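Local structure of GphF (Cystobacter violaceus, 6MFC) at residues A[43-48]-A[118-123]; A[34-39]-A[57-62]; A[49-54]-A[200-205]; A[27-32]-A[69-74]. The protein acts as a GNAT-like decarboxylase that probably supplies the starter acyl unit in the initiation of polyketide biosynthesis. One frame throughout, in Å; residues are numbered along the deposited sequence.

Interaction 1 (A[43-48]-A[118-123]); sequences EARCWP and NVDPAV
N118 and W47 show how the end of a helix can be tied to the end of a strand through one side-chain amide. The hydrogen bond runs from W47 NE1 to N118 OD1 over 2.7 Å and is nearly straight (164°). It leaves the indole in its own ring plane but reaches the oxygen from above the amide plane. On the other side of the amide, N118 ND2 lies close to E43 OE1 (2.5 Å) and donates to a water. The other oxygen of E43 accepts from the backbone of A53, so the carboxylate is engaged by the following loop as well.

Charge pairing lies further along, where R45 NH1 meets D120 OD1 at 2.6 Å in a salt bridge at the edge of the guanidinium. With CG of D120 anti to its backbone nitrogen (chi1 -167°), that same oxygen also takes A122 N at 2.8 Å, closing an Asx turn.

Between the two polar clusters lies C46, its SG 3.7 Å from N118 CB and 4.1 Å from P121 CD.

The contact thus joins the C-terminal end of helix 36-46 to the end of strand 111-119, which pairs with strand 77-87 through N118 and A81, while V119, directed away from segment 43-48, touches F128 of helix 128-140.

Interaction 2 (A[34-39]-A[57-62]); sequences SDLDAL and ELLRRV
Where L36 and L39 meet L58, L59 and V62, no flat group takes part, and those of segment 57-62 are held clear of segment 34-39. There E57 OE2 lies at the edge of two guanidinium groups, close to the plane of each. R61 NE donates to it over 3.1 Å on the anti lone pair, and R60 NE over 3.2 Å on the syn side, somewhat out of the carboxylate plane. One oxygen thus binds both arginines into a salt-bridge network along the helix. R61 also makes a cation-pi contact with Y83.

The contact itself is a leucine and valine interface without a hydrogen bond. L36 brings two methyl groups to the other helix. With CG anti to the backbone nitrogen (chi1 -177°), its CD1 sits 4.0 Å from L58 CB, while CD2 is 4.2 Å from L59 CD1, the two side chains running roughly at right angles. L39 points toward the other helix, and its CD1 approaches V62 CG2 at 4.0 Å. In the other direction L58 reaches over, its CD1 touching both the backbone carbonyl of L39 and, at 4.2 Å, L39 CB.

These residues pack the N-terminal part of helix 36-46 against helix 55-64. Beneath the pair lies the sheet: L39 and L58 both rest on Y83 of strand 77-87, L39 also touches V71 of strand 70-74, and V62 leans on A31 in the loop after strand 27-30.

Interaction 3 (A[49-54]-A[200-205]); sequences APLRAS and GYRPED. With GOL (glycerol), chain D.
A type I beta turn, R202 to D205, closed by a bond from D205 N to R202 O, brings R202, E204 and D205 against P50 and L51 beside a bound glycerol. R202 is extended from CG to NE and carries its guanidinium to the loop, where L51 lies over one face, its CD2 4.1 Å above the plane and near the centre. The backbone carbonyl of L51 is close as well, with L51 O 2.8 Å from R202 NH2.

At the edge of the guanidinium, glycerol O3 accepts from both R202 NH2, at 3.0 Å, and R202 NH1, at 3.2 Å. Glycerol also donates a weak bond to L51 O, and it is held by H98 and by the backbone of L115. The molecule probably came from the crystallisation liquor, though such molecules often mark pockets.

A water adds a second link. It accepts from R202 NH2 and donates to P50 O at 3.1 Å and to E204 OE2 at 2.7 Å, so three residues share it. Alongside, E204 CG comes within 3.6 Å of P50 O. D205 meets the methyl CD2 of L51 with one oxygen, while the other is salt-bridged to R154.

In the fold, the connection between helix 36-46 and helix 55-64 here meets the one between strands 193-198 and 212-218. A53 continues the first of them onto L58 and R61 of helix 55-64.

Interaction 4 (A[27-32]-A[69-74]); sequences RIRHAR and CWVLLH
The carbonyl oxygen of C69 is gripped by two N-H groups of the neighbouring strand end, A31 N at 2.9 Å and the ring nitrogen H30 ND1 at 3.2 Å. They arrive from opposite faces of the carbonyl plane, while the oxygen lies exactly in the plane of the histidine ring. This bond fixes the rotation of the imidazole, whose ND1 lies over one face of the W70 ring, toward its rim. The centroids of the imidazole and the five-membered indole ring are 4.3 Å apart and the planes 33° from parallel, so the pair is oblique.

Beyond this end the strands are joined by regular antiparallel pairing. R29 and V71 form a hydrogen-bonded pair, V71 N to R29 O at 2.8 Å and R29 N to V71 O at 3.2 Å. I28 and L72 form a non-hydrogen-bonded one. On the face of I28 and L72, methylene CG1 of I28 touches L72 CD1 at 3.6 Å, and both side chains reach helix 128-140, I28 through L132 and F135.

The other face carries R29 and V71. With chi1 at 60°, CG of R29 lies between the backbone nitrogen and the carbonyl carbon, and the chain then runs extended, setting V71 CG2 3.8 Å off the guanidinium plane, over its centre. The charged end is bound in a salt bridge to D35, whereas L73 CD1 approaches the guanidinium of R27 obliquely.

An N-terminal edge strand lying antiparallel to the second strand of the sheet, with two helices in the connection, is the opening of the GNAT fold, here as beta-alpha-alpha-beta.

In the fold
Helix 36-46 runs through the first two contacts, which meet where E43 CB touches L58 CD1 at 4.0 Å. Segment 49-54 of interaction 3 follows directly on segment 43-48 of interaction 1, and W47 O and R52 NE, 2.7 Å apart, join them. Interaction 2 is nested inside the loop closed by interaction 4 and rests on its strands, L39 CD2 lying 3.8 Å from V71 CG1. Interaction 4, by contrast, is remote from interaction 3, their centres being about 24 Å apart. The glycerol bound in interaction 3 lies about 3 Å from the side chain of E43, so interactions 1 and 3 both border this molecule, which is consistent with a ligand site.

Interaction 1 (A[43-48]-A[118-123])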
# COMPACT_ATOMS: atom_id res chain seq x y z
N GLU A 43 2.90 -4.34 -12.35
CA GLU A 43 3.33 -5.07 -11.16
C GLU A 43 4.72 -5.65 -11.33
O GLU A 43 5.50 -5.71 -10.37
CB GLU A 43 2.32 -6.17 -10.84
CG GLU A 43 2.56 -6.90 -9.53
CD GLU A 43 2.03 -6.15 -8.33
OE1 GLU A 43 1.63 -4.97 -8.48
OE2 GLU A 43 1.99 -6.74 -7.23
N ALA A 44 5.07 -6.08 -12.55
CA ALA A 44 6.37 -6.69 -12.77
C ALA A 44 7.49 -5.67 -12.77
O ALA A 44 8.62 -5.99 -12.38
CB ALA A 44 6.36 -7.48 -14.08
N ARG A 45 7.21 -4.44 -13.20
CA ARG A 45 8.22 -3.39 -13.18
C ARG A 45 8.44 -2.83 -11.78
O ARG A 45 9.55 -2.40 -11.46
CB ARG A 45 7.83 -2.26 -14.14
CG ARG A 45 7.90 -2.63 -15.61
CD ARG A 45 7.32 -1.53 -16.48
NE ARG A 45 8.23 -1.18 -17.57
CZ ARG A 45 9.05 -0.13 -17.55
NH1 ARG A 45 9.09 0.66 -16.49
NH2 ARG A 45 9.84 0.11 -18.59
N CYS A 46 7.40 -2.82 -10.94
CA CYS A 46 7.53 -2.20 -9.63
C CYS A 46 8.11 -3.15 -8.59
O CYS A 46 8.74 -2.69 -7.63
CB CYS A 46 6.18 -1.67 -9.16
SG CYS A 46 5.48 -0.38 -10.22
N TRP A 47 7.94 -4.46 -8.77
CA TRP A 47 8.34 -5.40 -7.74
C TRP A 47 9.15 -6.55 -8.33
O TRP A 47 8.89 -6.98 -9.46
CB TRP A 47 7.11 -5.98 -7.02
CG TRP A 47 6.26 -4.93 -6.39
CD1 TRP A 47 5.17 -4.32 -6.93
CD2 TRP A 47 6.43 -4.37 -5.08
NE1 TRP A 47 4.65 -3.41 -6.04
CE2 TRP A 47 5.40 -3.42 -4.90
CE3 TRP A 47 7.35 -4.58 -4.05
CZ2 TRP A 47 5.27 -2.68 -3.72
CZ3 TRP A 47 7.21 -3.85 -2.88
CH2 TRP A 47 6.18 -2.91 -2.73
N PRO A 48 10.14 -7.05 -7.60
CA PRO A 48 10.81 -8.28 -8.02
C PRO A 48 9.89 -9.48 -7.86
O PRO A 48 8.87 -9.43 -7.17
CB PRO A 48 12.01 -8.37 -7.08
CG PRO A 48 11.59 -7.61 -5.87
CD PRO A 48 10.71 -6.50 -6.36
N ASN A 118 1.24 1.24 -6.74
CA ASN A 118 2.38 1.06 -7.62
C ASN A 118 2.48 2.25 -8.57
O ASN A 118 1.48 2.70 -9.12
CB ASN A 118 2.26 -0.24 -8.42
CG ASN A 118 2.20 -1.46 -7.53
OD1 ASN A 118 2.80 -1.50 -6.46
ND2 ASN A 118 1.46 -2.48 -7.97
N VAL A 119 3.70 2.75 -8.74
CA VAL A 119 4.01 3.77 -9.74
C VAL A 119 5.22 3.28 -10.52
O VAL A 119 6.20 2.80 -9.93
CB VAL A 119 4.29 5.14 -9.10
CG1 VAL A 119 4.55 6.18 -10.19
CG2 VAL A 119 3.13 5.57 -8.22
N ASP A 120 5.15 3.37 -11.85
CA ASP A 120 6.20 2.84 -12.70
C ASP A 120 7.53 3.49 -12.34
O ASP A 120 7.60 4.72 -12.18
CB ASP A 120 5.87 3.09 -14.17
CG ASP A 120 6.76 2.30 -15.12
OD1 ASP A 120 7.99 2.49 -15.09
OD2 ASP A 120 6.22 1.48 -15.89
N PRO A 121 8.61 2.71 -12.18
CA PRO A 121 9.90 3.31 -11.82
C PRO A 121 10.43 4.31 -12.83
O PRO A 121 11.29 5.12 -12.48
CB PRO A 121 10.83 2.09 -11.71
CG PRO A 121 9.92 0.95 -11.42
CD PRO A 121 8.66 1.24 -12.18
N ALA A 122 9.94 4.29 -14.07
CA ALA A 122 10.38 5.23 -15.08
C ALA A 122 9.71 6.60 -14.97
O ALA A 122 10.13 7.53 -15.65
CB ALA A 122 10.14 4.66 -16.48
N VAL A 123 8.69 6.74 -14.12
CA VAL A 123 7.97 8.00 -13.99
C VAL A 123 8.03 8.47 -12.54
O VAL A 123 7.04 9.00 -12.01
CB VAL A 123 6.51 7.85 -14.46
CG1 VAL A 123 5.97 9.18 -14.98
CG2 VAL A 123 6.39 6.77 -15.53
O HOH W 1 0.13 -4.43 -5.90

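Interaction 2 (A[34-39]-A[57-62])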
# COMPACT_ATOMS: atom_id res chain seq x y z
N SER A 34 -10.40 -5.24 -17.92
CA SER A 34 -9.66 -5.24 -19.17
C SER A 34 -8.22 -4.77 -18.98
O SER A 34 -7.34 -5.13 -19.77
CB SER A 34 -10.36 -4.35 -20.20
OG SER A 34 -11.46 -3.67 -19.61
N ASP A 35 -7.96 -3.97 -17.95
CA ASP A 35 -6.62 -3.46 -17.67
C ASP A 35 -5.72 -4.49 -17.01
O ASP A 35 -4.60 -4.15 -16.61
CB ASP A 35 -6.71 -2.22 -16.78
CG ASP A 35 -7.72 -1.22 -17.28
OD1 ASP A 35 -8.35 -1.49 -18.32
OD2 ASP A 35 -7.88 -0.16 -16.64
N LEU A 36 -6.17 -5.74 -16.90
CA LEU A 36 -5.45 -6.74 -16.12
C LEU A 36 -4.06 -6.99 -16.69
O LEU A 36 -3.09 -7.14 -15.93
CB LEU A 36 -6.26 -8.04 -16.07
CG LEU A 36 -5.68 -9.19 -15.24
CD1 LEU A 36 -5.45 -8.75 -13.80
CD2 LEU A 36 -6.62 -10.38 -15.30
N ASP A 37 -3.93 -7.04 -18.02
CA ASP A 37 -2.61 -7.27 -18.62
C ASP A 37 -1.66 -6.12 -18.33
O ASP A 37 -0.46 -6.33 -18.16
CB ASP A 37 -2.75 -7.49 -20.12
CG ASP A 37 -3.72 -8.61 -20.46
OD1 ASP A 37 -4.92 -8.46 -20.17
OD2 ASP A 37 -3.27 -9.63 -21.01
N ALA A 38 -2.18 -4.89 -18.28
CA ALA A 38 -1.35 -3.75 -17.93
C ALA A 38 -1.04 -3.72 -16.44
O ALA A 38 0.07 -3.37 -16.03
CB ALA A 38 -2.03 -2.45 -18.36
N LEU A 39 -2.02 -4.09 -15.61
CA LEU A 39 -1.79 -4.12 -14.16
C LEU A 39 -0.75 -5.16 -13.79
O LEU A 39 0.03 -4.95 -12.85
CB LEU A 39 -3.11 -4.39 -13.43
CG LEU A 39 -4.19 -3.32 -13.58
CD1 LEU A 39 -5.44 -3.69 -12.80
CD2 LEU A 39 -3.66 -1.95 -13.16
N GLU A 57 -4.67 -12.60 -8.05
CA GLU A 57 -4.87 -11.65 -6.96
C GLU A 57 -5.20 -10.26 -7.48
O GLU A 57 -6.07 -9.58 -6.93
CB GLU A 57 -3.63 -11.60 -6.07
CG GLU A 57 -3.68 -10.51 -5.00
CD GLU A 57 -4.85 -10.69 -4.03
OE1 GLU A 57 -5.25 -11.85 -3.79
OE2 GLU A 57 -5.36 -9.67 -3.52
N LEU A 58 -4.51 -9.82 -8.54
CA LEU A 58 -4.81 -8.52 -9.12
C LEU A 58 -6.24 -8.47 -9.64
O LEU A 58 -6.92 -7.44 -9.52
CB LEU A 58 -3.82 -8.19 -10.23
CG LEU A 58 -2.41 -7.83 -9.76
CD1 LEU A 58 -1.55 -7.35 -10.92
CD2 LEU A 58 -2.47 -6.79 -8.65
N LEU A 59 -6.72 -9.57 -10.22
CA LEU A 59 -8.12 -9.63 -10.63
C LEU A 59 -9.04 -9.68 -9.43
O LEU A 59 -10.13 -9.09 -9.44
CB LEU A 59 -8.35 -10.84 -11.54
CG LEU A 59 -9.77 -11.01 -12.07
CD1 LEU A 59 -10.10 -9.93 -13.08
CD2 LEU A 59 -9.96 -12.39 -12.67
N ARG A 60 -8.62 -10.38 -8.36
CA ARG A 60 -9.44 -10.48 -7.16
C ARG A 60 -9.71 -9.10 -6.56
O ARG A 60 -10.81 -8.84 -6.06
CB ARG A 60 -8.76 -11.38 -6.14
CG ARG A 60 -9.65 -11.77 -4.97
CD ARG A 60 -8.88 -11.82 -3.66
NE ARG A 60 -8.48 -10.49 -3.20
CZ ARG A 60 -9.30 -9.62 -2.61
NH1 ARG A 60 -10.57 -9.94 -2.41
NH2 ARG A 60 -8.85 -8.44 -2.22
N ARG A 61 -8.72 -8.21 -6.59
CA ARG A 61 -8.89 -6.89 -6.01
C ARG A 61 -9.86 -6.04 -6.83
O ARG A 61 -10.78 -5.42 -6.28
CB ARG A 61 -7.54 -6.18 -5.90
CG ARG A 61 -6.51 -6.93 -5.08
CD ARG A 61 -5.16 -6.24 -5.15
NE ARG A 61 -4.12 -7.01 -4.49
CZ ARG A 61 -2.84 -6.65 -4.44
NH1 ARG A 61 -2.45 -5.52 -5.01
NH2 ARG A 61 -1.95 -7.41 -3.81
N VAL A 62 -9.65 -5.99 -8.15
CA VAL A 62 -10.45 -5.11 -8.99
C VAL A 62 -11.91 -5.55 -9.00
O VAL A 62 -12.82 -4.71 -9.02
CB VAL A 62 -9.87 -5.06 -10.41
CG1 VAL A 62 -10.74 -4.22 -11.33
CG2 VAL A 62 -8.45 -4.51 -10.37

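Interaction 3 (A[49-54]-A[200-205])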
# COMPACT_ATOMS: atom_id res chain seq x y z
N ALA A 49 10.28 -10.58 -8.52
CA ALA A 49 9.43 -11.77 -8.61
C ALA A 49 8.85 -12.24 -7.29
O ALA A 49 7.64 -12.51 -7.24
CB ALA A 49 10.22 -12.89 -9.30
N PRO A 50 9.62 -12.36 -6.19
CA PRO A 50 9.01 -12.87 -4.95
C PRO A 50 7.95 -11.96 -4.35
O PRO A 50 7.15 -12.44 -3.53
CB PRO A 50 10.22 -13.01 -4.00
CG PRO A 50 11.40 -13.09 -4.89
CD PRO A 50 11.07 -12.19 -6.05
N LEU A 51 7.91 -10.68 -4.72
CA LEU A 51 6.97 -9.74 -4.12
C LEU A 51 5.87 -9.30 -5.07
O LEU A 51 5.17 -8.32 -4.79
CB LEU A 51 7.72 -8.51 -3.59
CG LEU A 51 8.55 -8.65 -2.31
CD1 LEU A 51 9.91 -9.28 -2.58
CD2 LEU A 51 8.71 -7.31 -1.62
N ARG A 52 5.69 -10.00 -6.19
CA ARG A 52 4.67 -9.63 -7.17
C ARG A 52 3.36 -10.33 -6.86
O ARG A 52 3.33 -11.52 -6.54
CB ARG A 52 5.12 -9.98 -8.58
CG ARG A 52 6.41 -9.33 -9.03
CD ARG A 52 6.59 -9.47 -10.52
NE ARG A 52 7.89 -8.97 -10.96
CZ ARG A 52 8.78 -9.69 -11.62
NH1 ARG A 52 8.52 -10.96 -11.93
NH2 ARG A 52 9.94 -9.15 -11.98
N ALA A 53 2.26 -9.59 -6.98
CA ALA A 53 0.95 -10.21 -6.92
C ALA A 53 0.71 -11.03 -8.18
O ALA A 53 1.18 -10.69 -9.27
CB ALA A 53 -0.14 -9.15 -6.76
N SER A 54 -0.03 -12.12 -8.03
CA SER A 54 -0.38 -12.93 -9.18
C SER A 54 -1.46 -12.25 -10.00
O SER A 54 -2.12 -11.30 -9.56
CB SER A 54 -0.84 -14.32 -8.74
OG SER A 54 -2.05 -14.23 -8.01
N GLY A 200 5.80 -11.45 10.98
CA GLY A 200 5.51 -12.49 10.02
C GLY A 200 4.39 -12.15 9.06
O GLY A 200 3.74 -13.05 8.53
N TYR A 201 4.15 -10.86 8.82
CA TYR A 201 3.09 -10.45 7.91
C TYR A 201 3.34 -10.97 6.50
O TYR A 201 2.41 -11.42 5.82
CB TYR A 201 2.96 -8.93 7.91
CG TYR A 201 2.08 -8.37 6.81
CD1 TYR A 201 0.71 -8.24 6.98
CD2 TYR A 201 2.63 -7.97 5.59
CE1 TYR A 201 -0.09 -7.73 5.98
CE2 TYR A 201 1.83 -7.46 4.59
CZ TYR A 201 0.47 -7.34 4.79
OH TYR A 201 -0.33 -6.83 3.78
N ARG A 202 4.58 -10.91 6.04
CA ARG A 202 4.94 -11.25 4.66
C ARG A 202 6.28 -11.96 4.69
O ARG A 202 7.34 -11.35 4.48
CB ARG A 202 4.99 -9.99 3.79
CG ARG A 202 5.00 -10.24 2.29
CD ARG A 202 4.90 -8.92 1.55
NE ARG A 202 4.81 -9.09 0.11
CZ ARG A 202 4.72 -8.09 -0.76
NH1 ARG A 202 4.71 -6.84 -0.33
NH2 ARG A 202 4.63 -8.34 -2.06
N PRO A 203 6.28 -13.27 4.95
CA PRO A 203 7.55 -13.98 5.17
C PRO A 203 8.52 -13.91 4.00
O PRO A 203 9.73 -14.05 4.21
CB PRO A 203 7.10 -15.43 5.43
CG PRO A 203 5.71 -15.30 5.94
CD PRO A 203 5.12 -14.13 5.20
N GLU A 204 8.04 -13.70 2.77
CA GLU A 204 8.94 -13.57 1.64
C GLU A 204 9.60 -12.20 1.57
O GLU A 204 10.54 -12.02 0.78
CB GLU A 204 8.20 -13.84 0.32
CG GLU A 204 7.08 -12.87 0.01
CD GLU A 204 5.75 -13.27 0.62
OE1 GLU A 204 5.75 -14.14 1.52
OE2 GLU A 204 4.71 -12.72 0.19
N ASP A 205 9.15 -11.24 2.38
CA ASP A 205 9.75 -9.90 2.43
C ASP A 205 10.90 -9.95 3.43
O ASP A 205 10.80 -9.53 4.58
CB ASP A 205 8.70 -8.87 2.81
CG ASP A 205 9.15 -7.45 2.54
OD1 ASP A 205 10.30 -7.26 2.09
OD2 ASP A 205 8.34 -6.52 2.77
C1 GOL D . 0.94 -6.16 -2.79
O1 GOL D . 0.55 -4.90 -3.24
C2 GOL D . 1.62 -6.86 -3.98
O2 GOL D . 1.96 -8.18 -3.68
C3 GOL D . 2.86 -5.99 -4.30
O3 GOL D . 3.49 -5.73 -3.09
O HOH W 2 4.67 -11.17 -2.08

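Interaction 4 (A[27-32]-A[69-74])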
# COMPACT_ATOMS: atom_id res chain seq x y z
N ARG A 27 -4.53 11.25 -16.27
CA ARG A 27 -5.95 10.92 -16.15
C ARG A 27 -6.09 9.73 -15.21
O ARG A 27 -5.44 8.71 -15.39
CB ARG A 27 -6.57 10.60 -17.51
CG ARG A 27 -7.96 9.97 -17.41
CD ARG A 27 -8.66 9.93 -18.76
NE ARG A 27 -9.92 9.20 -18.68
CZ ARG A 27 -10.09 7.95 -19.10
NH1 ARG A 27 -9.07 7.29 -19.64
NH2 ARG A 27 -11.27 7.36 -18.99
N ILE A 28 -6.95 9.88 -14.20
CA ILE A 28 -7.21 8.84 -13.21
C ILE A 28 -8.63 8.34 -13.40
O ILE A 28 -9.57 9.13 -13.50
CB ILE A 28 -6.99 9.36 -11.78
CG1 ILE A 28 -5.49 9.57 -11.52
CG2 ILE A 28 -7.58 8.41 -10.77
CD1 ILE A 28 -5.18 10.08 -10.13
N ARG A 29 -8.78 7.01 -13.47
CA ARG A 29 -10.08 6.38 -13.62
C ARG A 29 -10.08 5.08 -12.83
O ARG A 29 -9.04 4.59 -12.39
CB ARG A 29 -10.41 6.12 -15.10
CG ARG A 29 -9.41 5.21 -15.80
CD ARG A 29 -9.94 4.75 -17.15
NE ARG A 29 -8.99 3.88 -17.84
CZ ARG A 29 -8.88 2.57 -17.64
NH1 ARG A 29 -9.66 1.97 -16.75
NH2 ARG A 29 -7.99 1.87 -18.32
N HIS A 30 -11.28 4.52 -12.65
CA HIS A 30 -11.40 3.25 -11.95
C HIS A 30 -10.74 2.13 -12.75
O HIS A 30 -10.72 2.15 -13.99
CB HIS A 30 -12.87 2.91 -11.70
CG HIS A 30 -13.46 3.61 -10.51
ND1 HIS A 30 -12.87 3.59 -9.27
CD2 HIS A 30 -14.59 4.35 -10.38
CE1 HIS A 30 -13.61 4.28 -8.42
NE2 HIS A 30 -14.66 4.75 -9.07
N ALA A 31 -10.20 1.15 -12.04
CA ALA A 31 -9.62 -0.01 -12.69
C ALA A 31 -10.72 -0.89 -13.27
O ALA A 31 -11.77 -1.10 -12.64
CB ALA A 31 -8.76 -0.81 -11.71
N ARG A 32 -10.50 -1.40 -14.47
CA ARG A 32 -11.42 -2.30 -15.13
C ARG A 32 -10.75 -3.65 -15.35
O ARG A 32 -9.52 -3.73 -15.46
CB ARG A 32 -11.89 -1.75 -16.48
CG ARG A 32 -12.48 -0.35 -16.43
CD ARG A 32 -13.04 0.06 -17.78
NE ARG A 32 -12.03 0.02 -18.83
CZ ARG A 32 -11.47 1.10 -19.37
NH1 ARG A 32 -11.82 2.31 -18.96
NH2 ARG A 32 -10.56 0.97 -20.32
N CYS A 69 -10.55 0.86 -6.72
CA CYS A 69 -9.28 0.69 -7.41
C CYS A 69 -9.20 1.70 -8.54
O CYS A 69 -10.17 1.89 -9.28
CB CYS A 69 -9.13 -0.74 -7.96
SG CYS A 69 -9.15 -2.03 -6.68
N TRP A 70 -8.05 2.36 -8.66
CA TRP A 70 -7.85 3.39 -9.68
C TRP A 70 -6.55 3.13 -10.43
O TRP A 70 -5.62 2.52 -9.91
CB TRP A 70 -7.80 4.79 -9.07
CG TRP A 70 -9.08 5.22 -8.43
CD1 TRP A 70 -10.07 5.98 -8.99
CD2 TRP A 70 -9.52 4.91 -7.11
NE1 TRP A 70 -11.09 6.16 -8.10
CE2 TRP A 70 -10.78 5.52 -6.93
CE3 TRP A 70 -8.97 4.18 -6.05
CZ2 TRP A 70 -11.50 5.41 -5.74
CZ3 TRP A 70 -9.69 4.08 -4.87
CH2 TRP A 70 -10.94 4.69 -4.73
N VAL A 71 -6.50 3.63 -11.66
CA VAL A 71 -5.30 3.61 -12.48
C VAL A 71 -4.97 5.04 -12.88
O VAL A 71 -5.86 5.88 -13.03
CB VAL A 71 -5.44 2.71 -13.72
CG1 VAL A 71 -5.61 1.26 -13.31
CG2 VAL A 71 -6.62 3.17 -14.57
N LEU A 72 -3.68 5.31 -13.04
CA LEU A 72 -3.20 6.60 -13.52
C LEU A 72 -2.61 6.42 -14.91
O LEU A 72 -1.74 5.56 -15.12
CB LEU A 72 -2.16 7.19 -12.56
CG LEU A 72 -1.45 8.47 -13.01
CD1 LEU A 72 -2.45 9.53 -13.45
CD2 LEU A 72 -0.58 9.01 -11.89
N LEU A 73 -3.07 7.24 -15.85
CA LEU A 73 -2.67 7.13 -17.25
C LEU A 73 -1.70 8.25 -17.60
O LEU A 73 -1.99 9.43 -17.35
CB LEU A 73 -3.89 7.18 -18.17
CG LEU A 73 -4.93 6.09 -17.98
CD1 LEU A 73 -6.02 6.22 -19.03
CD2 LEU A 73 -4.28 4.72 -18.05
N HIS A 74 -0.56 7.88 -18.18
CA HIS A 74 0.40 8.84 -18.70
C HIS A 74 0.87 8.35 -20.06
O HIS A 74 1.37 7.23 -20.17
CB HIS A 74 1.59 9.01 -17.74
CG HIS A 74 2.57 10.05 -18.19
ND1 HIS A 74 2.29 11.40 -18.18
CD2 HIS A 74 3.84 9.94 -18.66
CE1 HIS A 74 3.34 12.07 -18.62
NE2 HIS A 74 4.29 11.21 -18.92